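PDB 6HU8: transcriptional regulator ComR from Streptococcus vestibularis F0396, which regulates competence as an RNPP-family transcription factor responding to a signalling peptide, and probably binds DNA through its HTH domain. Local coordinates for residues E136-P139 with K140-E143. Sequence-based numbering, arbitrary orientation.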
loop_
_atom_site.group_PDB
_atom_site.type_symbol
_atom_site.label_atom_id
_atom_site.label_comp_id
_atom_site.label_asym_id
_atom_site.label_seq_id
_atom_site.Cartn_x
_atom_site.Cartn_y
_atom_site.Cartn_z
ATOM N N GLU A 136 -3.125 -4.404 15.649
ATOM C CA GLU A 136 -4.121 -4.435 16.721
ATOM C C GLU A 136 -3.947 -3.283 17.711
ATOM O O GLU A 136 -4.907 -2.862 18.359
ATOM C CB GLU A 136 -4.059 -5.765 17.472
ATOM C CG GLU A 136 -4.402 -6.982 16.623
ATOM C CD GLU A 136 -3.188 -7.843 16.319
ATOM O OE1 GLU A 136 -2.191 -7.298 15.790
ATOM O OE2 GLU A 136 -3.222 -9.063 16.619
ATOM N N GLU A 137 -2.722 -2.775 17.823
ATOM C CA GLU A 137 -2.410 -1.678 18.735
ATOM C C GLU A 137 -3.084 -0.384 18.308
ATOM O O GLU A 137 -3.160 0.568 19.088
ATOM C CB GLU A 137 -0.892 -1.446 18.822
ATOM C CG GLU A 137 -0.134 -2.432 19.709
ATOM C CD GLU A 137 1.226 -1.900 20.168
ATOM O OE1 GLU A 137 1.896 -1.162 19.400
ATOM O OE2 GLU A 137 1.621 -2.223 21.312
ATOM N N ARG A 138 -3.560 -0.348 17.064
ATOM C CA ARG A 138 -4.106 0.879 16.483
ATOM C C ARG A 138 -5.526 0.722 15.930
ATOM O O ARG A 138 -5.733 0.855 14.720
ATOM C CB ARG A 138 -3.176 1.363 15.373
ATOM C CG ARG A 138 -1.740 1.468 15.819
ATOM C CD ARG A 138 -1.372 2.901 16.123
ATOM N NE ARG A 138 -0.564 3.469 15.040
ATOM C CZ ARG A 138 -0.785 4.657 14.480
ATOM N NH1 ARG A 138 -1.795 5.412 14.906
ATOM N NH2 ARG A 138 0.008 5.089 13.496
ATOM N N PRO A 139 -6.510 0.476 16.820
ATOM C CA PRO A 139 -7.914 0.248 16.442
ATOM C C PRO A 139 -8.523 1.372 15.605
ATOM O O PRO A 139 -9.359 1.098 14.735
ATOM C CB PRO A 139 -8.632 0.147 17.799
ATOM C CG PRO A 139 -7.753 0.885 18.749
ATOM C CD PRO A 139 -6.354 0.587 18.281
ATOM N N LYS A 140 -8.132 2.616 15.867
ATOM C CA LYS A 140 -8.703 3.731 15.128
ATOM C C LYS A 140 -8.206 3.692 13.687
ATOM O O LYS A 140 -8.945 3.968 12.756
ATOM C CB LYS A 140 -8.356 5.060 15.790
ATOM C CG LYS A 140 -8.790 5.146 17.249
ATOM C CD LYS A 140 -8.716 6.570 17.793
ATOM C CE LYS A 140 -7.816 7.472 16.935
ATOM N NZ LYS A 140 -8.010 8.920 17.234
ATOM N N VAL A 141 -6.951 3.307 13.510
ATOM C CA VAL A 141 -6.394 3.097 12.184
ATOM C C VAL A 141 -7.061 1.885 11.536
ATOM O O VAL A 141 -7.414 1.898 10.351
ATOM C CB VAL A 141 -4.867 2.888 12.261
ATOM C CG1 VAL A 141 -4.314 2.427 10.925
ATOM C CG2 VAL A 141 -4.195 4.159 12.740
ATOM N N GLU A 142 -7.255 0.840 12.331
ATOM C CA GLU A 142 -7.834 -0.403 11.822
ATOM C C GLU A 142 -9.238 -0.201 11.257
ATOM O O GLU A 142 -9.585 -0.780 10.226
ATOM C CB GLU A 142 -7.857 -1.471 12.927
ATOM C CG GLU A 142 -8.270 -2.862 12.452
ATOM C CD GLU A 142 -7.252 -3.499 11.501
ATOM O OE1 GLU A 142 -6.136 -2.938 11.324
ATOM O OE2 GLU A 142 -7.582 -4.561 10.924
ATOM N N GLU A 143 -10.034 0.619 11.944
ATOM C CA GLU A 143 -11.412 0.927 11.549
ATOM C C GLU A 143 -11.445 1.639 10.190
ATOM O O GLU A 143 -12.309 1.376 9.348
ATOM C CB GLU A 143 -12.086 1.781 12.636
ATOM C CG GLU A 143 -13.553 2.111 12.400
ATOM C CD GLU A 143 -14.141 3.058 13.463
ATOM O OE1 GLU A 143 -13.382 3.860 14.048
ATOM O OE2 GLU A 143 -15.365 3.009 13.716
#
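R138 and E142 are joined by the first i to i+4 backbone bond of helix 139-152: E142 N donates to R138 O at 2.8 Å, lying in the plane of the carbonyl, with an N-H...O angle of 153°. The next bond in the series runs from E143 N to P139 O at 2.9 Å, its donor tilted 29° from the carbonyl plane. R138 holds the N-cap position, where the chain leaves its loop conformation. P139 opens the helix as its first residue, a place that suits proline because no backbone N-H is needed there. Among the side chains, R138 and V141 form the main contact. R138 CG stands beside its own backbone N (chi1 -52°), and bends at chi2 and chi3 carry the guanidinium outward past V141 CG2, to the side of the helix start. There V141 CG2 sits over one face of the guanidinium, 3.4 Å above its plane and off-centre, nearest to R138 NH1 at 3.5 Å. Lower down, V141 CB packs 3.9 Å from R138 CB, so the valine flanks both the base and the end of the arginine. The R138 charge is directed to helix 117-131, where NH2 makes salt bridges with D124 and E127 and a hydrogen bond to N128; these bonds should restrain the plane against which V141 rests. E142 points its carboxylate away from the R138 carbonyl, and its OE2 is hydrogen-bonded to H172 NE2. Within the ComR tetratricopeptide region, the first turn of helix 139-152 is thus joined to helix 117-131 through R138 and to helix 160-173 through E142; buried V141 touches L121 and D124 of the former and Y168 of the latter, while E143 touches R35 and R39 of helix 34-41, in the HTH region.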